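Local coordinates for glycosyltransferase (Streptomyces halstedii, PDB 3WAD), which belongs to the GT-B glycosyltransferases, in which two Rossmann-like domains, each built on a parallel beta sheet, face each other across a cleft, at residues A119-D125 with A142-P146; Y134-I138 with W183-G188; L126-L132 with P146-F152; H32-D38 with V51-L57. All coordinates share one frame; numbering follows the deposited sequence.

Contact 1: residues A119-D125 with A142-P146; sequences ARQWQPD and AVGAP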
# COMPACT_ATOMS: atom_id res chain seq x y z
N ALA B 119 21.00 -4.06 -8.02
CA ALA B 119 21.00 -5.44 -7.48
C ALA B 119 22.38 -5.69 -6.82
O ALA B 119 22.42 -6.23 -5.73
CB ALA B 119 20.60 -6.56 -8.55
N ARG B 120 23.45 -5.19 -7.44
CA ARG B 120 24.84 -5.45 -6.92
C ARG B 120 24.99 -4.74 -5.56
O ARG B 120 25.31 -5.39 -4.54
CB ARG B 120 25.93 -5.06 -7.90
CG ARG B 120 25.96 -5.86 -9.20
CD ARG B 120 27.38 -5.95 -9.84
NE ARG B 120 27.44 -5.47 -11.22
CZ ARG B 120 27.51 -6.20 -12.35
NH1 ARG B 120 27.46 -7.55 -12.35
NH2 ARG B 120 27.57 -5.58 -13.54
N GLN B 121 24.58 -3.47 -5.51
CA GLN B 121 24.57 -2.71 -4.26
C GLN B 121 23.69 -3.29 -3.21
O GLN B 121 24.16 -3.66 -2.14
CB GLN B 121 24.20 -1.26 -4.49
CG GLN B 121 25.32 -0.46 -5.02
CD GLN B 121 26.71 -0.85 -4.37
OE1 GLN B 121 26.89 -0.80 -3.13
NE2 GLN B 121 27.68 -1.24 -5.25
N TRP B 122 22.40 -3.38 -3.50
CA TRP B 122 21.40 -3.80 -2.50
C TRP B 122 21.43 -5.26 -2.19
O TRP B 122 20.82 -5.73 -1.18
CB TRP B 122 19.95 -3.51 -3.03
CG TRP B 122 18.88 -3.45 -1.93
CD1 TRP B 122 19.03 -2.80 -0.71
CD2 TRP B 122 17.51 -3.92 -1.95
NE1 TRP B 122 17.90 -2.87 -0.00
CE2 TRP B 122 16.94 -3.55 -0.71
CE3 TRP B 122 16.72 -4.60 -2.89
CZ2 TRP B 122 15.58 -3.84 -0.37
CZ3 TRP B 122 15.39 -4.90 -2.55
CH2 TRP B 122 14.83 -4.54 -1.29
N GLN B 123 21.94 -6.00 -3.17
CA GLN B 123 21.97 -7.47 -3.16
C GLN B 123 20.67 -8.13 -2.68
O GLN B 123 20.67 -8.76 -1.67
CB GLN B 123 23.21 -7.98 -2.37
CG GLN B 123 24.56 -7.57 -3.05
CD GLN B 123 24.93 -8.48 -4.19
OE1 GLN B 123 24.44 -9.59 -4.24
NE2 GLN B 123 25.82 -8.02 -5.11
N PRO B 124 19.56 -8.09 -3.48
CA PRO B 124 18.30 -8.67 -3.07
C PRO B 124 18.29 -10.20 -2.85
O PRO B 124 19.00 -10.87 -3.53
CB PRO B 124 17.40 -8.33 -4.26
CG PRO B 124 18.22 -8.36 -5.36
CD PRO B 124 19.54 -7.73 -4.89
N ASP B 125 17.45 -10.75 -2.00
CA ASP B 125 17.34 -12.21 -1.90
C ASP B 125 16.37 -12.86 -2.86
O ASP B 125 16.36 -14.13 -3.00
CB ASP B 125 16.89 -12.58 -0.50
CG ASP B 125 17.87 -12.01 0.56
OD1 ASP B 125 19.05 -12.45 0.55
OD2 ASP B 125 17.51 -11.02 1.27
N ALA B 142 23.01 -11.62 -11.97
CA ALA B 142 24.28 -11.02 -11.68
C ALA B 142 24.61 -11.30 -10.22
O ALA B 142 25.73 -11.14 -9.80
CB ALA B 142 24.22 -9.55 -12.03
N VAL B 143 23.68 -11.83 -9.45
CA VAL B 143 23.87 -11.95 -8.01
C VAL B 143 23.28 -13.29 -7.45
O VAL B 143 22.95 -13.39 -6.20
CB VAL B 143 23.34 -10.63 -7.22
CG1 VAL B 143 23.93 -9.30 -7.82
CG2 VAL B 143 21.83 -10.53 -7.13
N GLY B 144 23.07 -14.26 -8.36
CA GLY B 144 22.47 -15.55 -7.99
C GLY B 144 21.27 -15.38 -7.09
O GLY B 144 21.01 -16.21 -6.13
N ALA B 145 20.47 -14.34 -7.36
CA ALA B 145 19.19 -14.45 -6.68
C ALA B 145 18.28 -15.24 -7.63
O ALA B 145 18.34 -15.06 -8.85
CB ALA B 145 18.59 -13.03 -6.34
N PRO B 146 17.46 -16.09 -7.06
CA PRO B 146 16.39 -16.76 -7.70
C PRO B 146 15.38 -15.60 -8.13
O PRO B 146 15.29 -14.52 -7.44
CB PRO B 146 15.81 -17.56 -6.58
CG PRO B 146 16.18 -16.71 -5.28
CD PRO B 146 17.44 -16.25 -5.58
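Residues 119-125, the last turn of helix 109-122 and the chain that leaves it, run beside the loop 142-146, the CA atoms of Arg120 and Val143 lying 6.7 Å apart and those of Asp125 and Ala145 5.6 Å. No hydrogen bond bridges the two, so side chains and backbone oxygens make the contact. Val143 is its centre. Its chi1 of -51° sets CG1 beside the backbone N and CG2 between N and the carbonyl carbon, which turns the first methyl to the helix end and the second to the Pro124 ring. Val143 CG1 lies near CB of Ala119 and the NE2 atom of Gln123, the latter at 3.5 Å. Val143 CG2 is 4.3 Å from Pro124 CD. The chain of Gln123 bends at chi2 (-81°) and crosses Val143 obliquely, bringing OE1 within 3.3 Å of Val143 CB. The helix ends at Gln123, the first residue to leave helical angles, with a positive phi of 43°. At the outer end Arg120 NH1 rests 3.8 Å from Ala142 CB. At the other end Ala145 CB sits 3.6 Å from Pro124 O, and the ring of Pro146 places its CG 3.4 Å from Asp125 O. The CB of Asp125 points away from the loop, and its OD2 accepts from Arg2 N, while Ala119 and Pro124 lean on Leu4 of strand 2-6. Both segments lead directly into strands of one sheet, 126-130 and 147-150: two helix-to-strand connections side by side at the N-terminal ends of the strands of a parallel, Rossmann-like alpha/beta domain.

Contact 2: residues Y134-I138 with W183-G188; sequences YAGPI and WLATKG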
# COMPACT_ATOMS: atom_id res chain seq x y z
N TYR B 134 12.33 -7.45 -19.05
CA TYR B 134 13.48 -8.37 -19.12
C TYR B 134 14.80 -7.85 -18.53
O TYR B 134 15.82 -8.55 -18.55
CB TYR B 134 13.68 -8.93 -20.56
CG TYR B 134 12.78 -10.14 -20.79
CD1 TYR B 134 11.43 -10.00 -21.21
CD2 TYR B 134 13.24 -11.43 -20.48
CE1 TYR B 134 10.62 -11.11 -21.36
CE2 TYR B 134 12.45 -12.52 -20.65
CZ TYR B 134 11.14 -12.37 -21.08
OH TYR B 134 10.39 -13.53 -21.21
N ALA B 135 14.81 -6.63 -18.01
CA ALA B 135 15.87 -6.30 -17.07
C ALA B 135 15.89 -7.16 -15.76
O ALA B 135 16.98 -7.50 -15.23
CB ALA B 135 15.78 -4.79 -16.75
N GLY B 136 14.70 -7.55 -15.27
CA GLY B 136 14.50 -8.38 -14.08
C GLY B 136 15.47 -9.58 -13.96
O GLY B 136 16.27 -9.67 -12.98
N PRO B 137 15.39 -10.53 -14.94
CA PRO B 137 16.23 -11.73 -14.86
C PRO B 137 17.73 -11.45 -15.04
O PRO B 137 18.49 -12.18 -14.47
CB PRO B 137 15.68 -12.64 -16.00
CG PRO B 137 15.04 -11.68 -17.01
CD PRO B 137 14.47 -10.55 -16.11
N ILE B 138 18.14 -10.47 -15.86
CA ILE B 138 19.57 -10.08 -16.01
C ILE B 138 20.13 -9.63 -14.62
O ILE B 138 21.19 -10.19 -14.09
CB ILE B 138 19.74 -9.00 -17.07
CG1 ILE B 138 19.13 -9.49 -18.41
CG2 ILE B 138 21.21 -8.56 -17.27
CD1 ILE B 138 19.81 -10.77 -18.98
N TRP B 183 19.16 -12.60 -28.22
CA TRP B 183 18.78 -11.37 -27.50
C TRP B 183 19.30 -11.33 -26.09
O TRP B 183 20.00 -10.41 -25.75
CB TRP B 183 17.29 -11.16 -27.51
CG TRP B 183 16.83 -10.04 -26.62
CD1 TRP B 183 17.36 -8.73 -26.49
CD2 TRP B 183 15.66 -10.08 -25.82
NE1 TRP B 183 16.59 -8.03 -25.57
CE2 TRP B 183 15.54 -8.83 -25.17
CE3 TRP B 183 14.71 -11.07 -25.57
CZ2 TRP B 183 14.52 -8.57 -24.26
CZ3 TRP B 183 13.68 -10.80 -24.70
CH2 TRP B 183 13.57 -9.54 -24.08
N LEU B 184 18.98 -12.35 -25.30
CA LEU B 184 19.25 -12.36 -23.88
C LEU B 184 20.71 -12.67 -23.51
O LEU B 184 21.18 -12.18 -22.47
CB LEU B 184 18.30 -13.29 -23.11
CG LEU B 184 16.82 -12.88 -23.10
CD1 LEU B 184 15.96 -13.98 -22.49
CD2 LEU B 184 16.61 -11.56 -22.31
N ALA B 185 21.42 -13.42 -24.34
CA ALA B 185 22.88 -13.55 -24.18
C ALA B 185 23.52 -12.16 -24.34
O ALA B 185 24.38 -11.72 -23.53
CB ALA B 185 23.46 -14.53 -25.19
N THR B 186 23.12 -11.48 -25.42
CA THR B 186 23.52 -10.09 -25.68
C THR B 186 23.19 -9.11 -24.53
O THR B 186 24.04 -8.30 -24.13
CB THR B 186 22.83 -9.56 -26.94
OG1 THR B 186 23.33 -10.27 -28.06
CG2 THR B 186 23.18 -8.07 -27.22
N LYS B 187 21.96 -9.14 -24.08
CA LYS B 187 21.53 -8.28 -22.99
C LYS B 187 22.39 -8.53 -21.71
O LYS B 187 22.74 -7.57 -21.04
CB LYS B 187 20.07 -8.56 -22.64
CG LYS B 187 19.41 -7.49 -21.72
CD LYS B 187 17.89 -7.76 -21.70
CE LYS B 187 17.09 -6.71 -20.96
NZ LYS B 187 17.27 -5.40 -21.53
N GLY B 188 22.69 -9.80 -21.42
CA GLY B 188 23.43 -10.22 -20.24
C GLY B 188 24.93 -10.02 -20.30
O GLY B 188 25.62 -9.85 -19.26
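Lys187, which runs past Tyr134 and Ile138, ends in an ammonium NZ held by three groups from outside the two segments: a salt bridge to Glu104 OE1 and hydrogen bonds to Ala107 O and Thr112 OG1. Its chain is extended as far as CE and turns only at chi4 (59°); this lays its methylenes along Tyr134 and Ile138. Lys187 CE comes 3.3 Å from Tyr134 O, a buried carbonyl oxygen with no hydrogen-bond partner, and Lys187 CG lies 3.9 Å from Ile138 CG1. Beyond it Ile138 reaches across to the backbone of the other helix, its CD1 3.9 Å from Gly188 CA. At the opposite end of the contact two aromatic rings meet. The far corner of the Trp183 indole, CH2, presses on Tyr134 CG at 3.4 Å, while CZ3 sits over one face of the tyrosine ring toward its rim. The planes are inclined at 59°, neither stacked nor edge-to-face. Leu184 CD2 fills the angle between them, 3.8 Å from Tyr134 CD2 and over a face of the indole. The polar ends find partners outside the two segments: Tyr134 OH at Val200 O, and Trp183 NE1 at the same Glu104 OE1 that pairs with Lys187. No hydrogen bond joins the start of helix 135-141, with Tyr134 just before it, to helix 179-188; carbon contacts carry most of the contact, and the carbons next to the ammonium group, probably polarised by it, may partly compensate the buried oxygen of Tyr134.

Contact 3: residues L126-L132 with P146-F152; sequences LVIWDAL and PHVRMLF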
# COMPACT_ATOMS: atom_id res chain seq x y z
N LEU B 126 15.48 -12.03 -3.45
CA LEU B 126 14.44 -12.48 -4.45
C LEU B 126 14.24 -11.31 -5.47
O LEU B 126 14.18 -10.13 -5.03
CB LEU B 126 13.17 -12.87 -3.69
CG LEU B 126 11.98 -13.51 -4.47
CD1 LEU B 126 12.41 -14.89 -5.03
CD2 LEU B 126 10.80 -13.59 -3.61
N VAL B 127 14.37 -11.57 -6.79
CA VAL B 127 13.85 -10.63 -7.82
C VAL B 127 12.47 -11.13 -8.33
O VAL B 127 12.28 -12.36 -8.64
CB VAL B 127 14.87 -10.34 -8.91
CG1 VAL B 127 14.27 -9.40 -10.10
CG2 VAL B 127 16.17 -9.73 -8.26
N ILE B 128 11.47 -10.22 -8.34
CA ILE B 128 10.09 -10.52 -8.92
C ILE B 128 9.92 -9.56 -10.09
O ILE B 128 9.94 -8.34 -9.89
CB ILE B 128 8.95 -10.35 -7.96
CG1 ILE B 128 9.17 -11.22 -6.66
CG2 ILE B 128 7.56 -10.66 -8.65
CD1 ILE B 128 8.16 -10.99 -5.61
N TRP B 129 9.85 -10.09 -11.31
CA TRP B 129 9.79 -9.19 -12.47
C TRP B 129 8.46 -9.41 -13.20
O TRP B 129 8.10 -10.53 -13.55
CB TRP B 129 10.91 -9.38 -13.42
CG TRP B 129 11.31 -10.83 -13.81
CD1 TRP B 129 11.91 -11.84 -12.99
CD2 TRP B 129 11.16 -11.43 -15.11
NE1 TRP B 129 12.19 -12.96 -13.76
CE2 TRP B 129 11.72 -12.75 -15.05
CE3 TRP B 129 10.72 -10.94 -16.37
CZ2 TRP B 129 11.79 -13.59 -16.17
CZ3 TRP B 129 10.80 -11.77 -17.47
CH2 TRP B 129 11.34 -13.10 -17.37
N ASP B 130 7.78 -8.31 -13.46
CA ASP B 130 6.71 -8.29 -14.47
C ASP B 130 7.15 -8.98 -15.77
O ASP B 130 8.24 -8.71 -16.27
CB ASP B 130 6.35 -6.86 -14.76
CG ASP B 130 5.58 -6.70 -16.10
OD1 ASP B 130 4.36 -6.75 -16.02
OD2 ASP B 130 6.21 -6.53 -17.19
N ALA B 131 6.27 -9.84 -16.33
CA ALA B 131 6.67 -10.78 -17.39
C ALA B 131 7.19 -10.10 -18.67
O ALA B 131 7.85 -10.73 -19.50
CB ALA B 131 5.53 -11.77 -17.68
N LEU B 132 6.87 -8.82 -18.83
CA LEU B 132 7.35 -8.06 -19.97
C LEU B 132 8.61 -7.28 -19.66
O LEU B 132 9.05 -6.48 -20.51
CB LEU B 132 6.25 -7.10 -20.45
CG LEU B 132 5.00 -7.80 -20.98
CD1 LEU B 132 4.08 -6.81 -21.79
CD2 LEU B 132 5.33 -8.98 -21.86
N PRO B 146 17.46 -16.09 -7.06
CA PRO B 146 16.39 -16.76 -7.70
C PRO B 146 15.38 -15.60 -8.13
O PRO B 146 15.29 -14.52 -7.44
CB PRO B 146 15.81 -17.56 -6.58
CG PRO B 146 16.18 -16.71 -5.28
CD PRO B 146 17.44 -16.25 -5.58
N HIS B 147 14.69 -15.75 -9.27
CA HIS B 147 13.75 -14.68 -9.73
C HIS B 147 12.44 -15.30 -10.18
O HIS B 147 12.41 -16.36 -10.82
CB HIS B 147 14.41 -13.79 -10.78
CG HIS B 147 15.12 -14.56 -11.85
ND1 HIS B 147 14.49 -14.95 -13.02
CD2 HIS B 147 16.36 -15.09 -11.90
CE1 HIS B 147 15.33 -15.65 -13.75
NE2 HIS B 147 16.49 -15.71 -13.11
N VAL B 148 11.35 -14.64 -9.81
CA VAL B 148 10.03 -15.11 -10.13
C VAL B 148 9.43 -14.22 -11.24
O VAL B 148 9.34 -12.95 -11.05
CB VAL B 148 9.17 -15.04 -8.91
CG1 VAL B 148 7.70 -15.42 -9.28
CG2 VAL B 148 9.70 -15.95 -7.85
N ARG B 149 9.06 -14.85 -12.36
CA ARG B 149 8.43 -14.14 -13.47
C ARG B 149 6.93 -13.98 -13.12
O ARG B 149 6.21 -14.97 -12.99
CB ARG B 149 8.73 -14.81 -14.83
CG ARG B 149 8.07 -14.11 -16.06
CD ARG B 149 8.41 -14.82 -17.34
NE ARG B 149 7.85 -16.17 -17.28
CZ ARG B 149 6.88 -16.63 -18.08
NH1 ARG B 149 6.36 -15.85 -19.05
NH2 ARG B 149 6.42 -17.86 -17.87
N MET B 150 6.48 -12.72 -12.98
CA MET B 150 5.12 -12.47 -12.59
C MET B 150 4.20 -12.20 -13.81
O MET B 150 4.38 -11.22 -14.53
CB MET B 150 4.98 -11.36 -11.55
CG MET B 150 3.50 -11.16 -11.17
SD MET B 150 3.44 -10.18 -9.64
CE MET B 150 1.77 -10.48 -9.21
N LEU B 151 3.20 -13.08 -14.01
CA LEU B 151 2.26 -12.89 -15.13
C LEU B 151 1.28 -11.79 -14.81
O LEU B 151 1.07 -11.40 -13.64
CB LEU B 151 1.48 -14.18 -15.42
CG LEU B 151 2.37 -15.41 -15.79
CD1 LEU B 151 1.56 -16.68 -16.07
CD2 LEU B 151 3.26 -15.16 -17.01
N PHE B 152 0.61 -11.33 -15.85
CA PHE B 152 -0.35 -10.22 -15.71
C PHE B 152 -1.63 -10.61 -16.50
O PHE B 152 -2.59 -9.83 -16.62
CB PHE B 152 0.34 -8.92 -16.24
CG PHE B 152 0.74 -9.02 -17.68
CD1 PHE B 152 -0.25 -8.83 -18.69
CD2 PHE B 152 2.03 -9.36 -18.04
CE1 PHE B 152 0.11 -9.01 -20.03
CE2 PHE B 152 2.37 -9.54 -19.30
CZ PHE B 152 1.42 -9.36 -20.33
O HOH W 1 7.62 -13.38 -20.04
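Trp129 and Arg149 form the tight side of this pairing. The arginine chain, with CG anti to the backbone N (chi1 179°), lies over the face of the indole. Arg149 CG stands 3.7 Å from the centroid of the six-membered ring of Trp129, a CH-pi contact, and Arg149 CD is 3.4 Å from Trp129 CH2. Trp129 NE1 donates to His147 ND1 at 3.1 Å, tilted out of both ring planes; His147 NE2 pairs with Glu141 OE1, consistent with a neutral imidazole carrying its proton there. Underneath runs a parallel ladder, from Val127 N to Pro146 O on to Met150 N to Trp129 O, the last 2.8 Å and nearly straight at 175°. On the opposite face Ile128 CG2 packs on Met150 CB. Past the strand ends the grip is looser. Ala131 N bonds only weakly to Met150 O, at 127°, and one water links Ala131 O to Arg149 NH1, which also forms a salt bridge with Asp155, while Arg149 NE donates to Thr201 O. Leu132 and Phe152, both partly exposed, touch here, with CG of Leu132 3.6 Å from CE2 of Phe152. Asp130 OD2 accepts from Leu132 N at 2.9 Å, closing an Asx turn, while OD1 bonds His13. Strand 126-130, helix 135-141 and strand 147-150 make a beta-alpha-beta crossover of the Rossmann-like N-terminal domain, its strands ending, as in other GT-B proteins, toward the cleft between domains.

Contact 4: residues H32-D38 with V51-L57; sequences HIASHPD and VPVGNDL
Ala34 and Val51 pair in parallel where strand 30-35 meets strand 49-52, the edge of the sheet in this chain; with helix 40-44 they make a beta-alpha-beta unit of the Rossmann-like domain. Backbone bonds come first: Val51 N to Ile33 O at 2.7 Å and Val53 N to Ser35 O at 2.9 Å, with a weaker one from Ser35 N to Val51 O. Among the apolar contacts, Ala34 CB packs on Val51 CB and Val53 CG2, and beside them Val51 CG2 touches His32 CB at 3.5 Å; the imidazole of His32 bonds His118 and stacks on Trp122. Beyond the strands a carboxylate takes over. With CG set between its backbone N and carbonyl carbon (chi1 52°), Asp38 brings OD1 3.0 Å from Leu57 N, which meets it from above the carboxylate plane, while OD2 accepts from Asn58 N. Asp56 OD1 is 4.2 Å from Asp38 OD1, so the like charges probably oppose each other somewhat. The His36 ring receives a CH-pi contact: Leu57 CB stands 3.8 Å over the ring centroid, 7° off its normal, and Asn55 O lies at the ring edge, 3.3 Å from His36 CD2. Val53 O, buried without a hydrogen-bond donor, has His36 CA 3.3 Å away in a CA-H...O contact.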
# COMPACT_ATOMS: atom_id res chain seq x y z
N HIS B 32 11.63 -3.06 -2.76
CA HIS B 32 11.89 -1.97 -3.67
C HIS B 32 11.13 -2.19 -5.00
O HIS B 32 11.22 -3.31 -5.60
CB HIS B 32 13.40 -1.83 -3.96
CG HIS B 32 14.20 -1.27 -2.81
ND1 HIS B 32 15.58 -1.24 -2.81
CD2 HIS B 32 13.82 -0.70 -1.64
CE1 HIS B 32 16.01 -0.66 -1.71
NE2 HIS B 32 14.97 -0.36 -0.96
N ILE B 33 10.46 -1.15 -5.50
CA ILE B 33 9.84 -1.23 -6.85
C ILE B 33 10.68 -0.42 -7.82
O ILE B 33 10.74 0.85 -7.73
CB ILE B 33 8.30 -0.72 -6.92
CG1 ILE B 33 7.50 -1.20 -5.70
CG2 ILE B 33 7.66 -1.01 -8.34
CD1 ILE B 33 7.32 -2.79 -5.61
N ALA B 34 11.34 -1.12 -8.73
CA ALA B 34 12.22 -0.41 -9.64
C ALA B 34 11.46 -0.28 -10.93
O ALA B 34 10.94 -1.29 -11.42
CB ALA B 34 13.55 -1.23 -9.86
N SER B 35 11.46 0.92 -11.51
CA SER B 35 10.79 1.17 -12.77
C SER B 35 11.40 2.43 -13.34
O SER B 35 12.20 3.13 -12.64
CB SER B 35 9.26 1.28 -12.51
OG SER B 35 8.46 1.29 -13.68
N HIS B 36 11.11 2.72 -14.61
CA HIS B 36 11.51 4.01 -15.20
C HIS B 36 10.99 5.21 -14.40
O HIS B 36 10.01 5.11 -13.67
CB HIS B 36 11.09 4.15 -16.68
CG HIS B 36 11.36 2.93 -17.52
ND1 HIS B 36 10.56 1.81 -17.49
CD2 HIS B 36 12.32 2.67 -18.45
CE1 HIS B 36 11.00 0.92 -18.35
NE2 HIS B 36 12.06 1.42 -18.96
N PRO B 37 11.69 6.35 -14.52
CA PRO B 37 11.35 7.55 -13.71
C PRO B 37 9.90 7.98 -13.87
O PRO B 37 9.27 8.39 -12.87
CB PRO B 37 12.32 8.62 -14.23
CG PRO B 37 13.51 7.85 -14.77
CD PRO B 37 12.98 6.50 -15.23
N ASP B 38 9.35 7.83 -15.08
CA ASP B 38 7.96 8.19 -15.30
C ASP B 38 6.96 7.29 -14.59
O ASP B 38 5.77 7.58 -14.62
CB ASP B 38 7.59 8.36 -16.82
CG ASP B 38 7.98 7.17 -17.68
OD1 ASP B 38 8.98 6.46 -17.43
OD2 ASP B 38 7.25 6.95 -18.67
N VAL B 51 12.32 2.88 -6.87
CA VAL B 51 13.73 2.98 -7.18
C VAL B 51 13.83 3.24 -8.69
O VAL B 51 13.67 2.33 -9.48
CB VAL B 51 14.46 1.63 -6.76
CG1 VAL B 51 15.96 1.67 -7.02
CG2 VAL B 51 14.15 1.32 -5.31
N PRO B 52 14.01 4.51 -9.08
CA PRO B 52 14.00 4.86 -10.51
C PRO B 52 15.22 4.27 -11.22
O PRO B 52 16.34 4.33 -10.68
CB PRO B 52 14.10 6.39 -10.53
CG PRO B 52 13.79 6.85 -9.07
CD PRO B 52 14.06 5.67 -8.16
N VAL B 53 15.01 3.72 -12.42
CA VAL B 53 16.09 3.08 -13.21
C VAL B 53 15.93 3.46 -14.67
O VAL B 53 14.82 3.50 -15.19
CB VAL B 53 16.09 1.52 -12.97
CG1 VAL B 53 16.67 1.18 -11.66
CG2 VAL B 53 14.67 0.84 -13.05
N GLY B 54 17.02 3.73 -15.37
CA GLY B 54 16.91 4.12 -16.77
C GLY B 54 16.27 5.48 -16.99
O GLY B 54 16.16 6.26 -16.04
N ASN B 55 15.88 5.77 -18.23
CA ASN B 55 15.32 7.09 -18.63
C ASN B 55 13.85 6.90 -18.79
O ASN B 55 13.42 5.73 -18.87
CB ASN B 55 15.92 7.58 -19.95
CG ASN B 55 17.49 7.70 -19.90
OD1 ASN B 55 18.20 7.10 -20.72
ND2 ASN B 55 18.00 8.47 -18.95
N ASP B 56 13.07 7.99 -18.77
CA ASP B 56 11.62 7.90 -18.96
C ASP B 56 11.36 6.98 -20.15
O ASP B 56 12.02 7.11 -21.20
CB ASP B 56 10.99 9.28 -19.30
CG ASP B 56 10.86 10.24 -18.05
OD1 ASP B 56 11.25 9.92 -16.88
OD2 ASP B 56 10.34 11.35 -18.24
N LEU B 57 10.40 6.07 -19.99
CA LEU B 57 9.98 5.22 -21.09
C LEU B 57 9.01 5.96 -22.00
O LEU B 57 9.14 5.91 -23.23
CB LEU B 57 9.35 3.88 -20.60
CG LEU B 57 8.77 2.94 -21.67
CD1 LEU B 57 9.98 2.50 -22.55
CD2 LEU B 57 8.08 1.71 -21.04

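All four contacts belong to the N-terminal domain. Contact 4 closes first along the chain; the segments of contacts 1, 2 and 3 then alternate. Contacts 3 and 4 lie in the same seven-stranded parallel sheet, centres 16 Å apart, with strand 2-6 between them. Contact 1 shares Pro146 with contact 3 and sits where its strands begin, centres 14 Å apart; it also reaches contact 4, Trp122 lying on His32. Contact 2 lies further out, its segment 134-138 against the sheet, touching contact 3 through Tyr134 and Pro137 on Trp129. Helix 135-141 thus links the outer helix 179-188 to one face of the sheet, and the contacts bind edge strand, central strands and helices into one Rossmann-like domain.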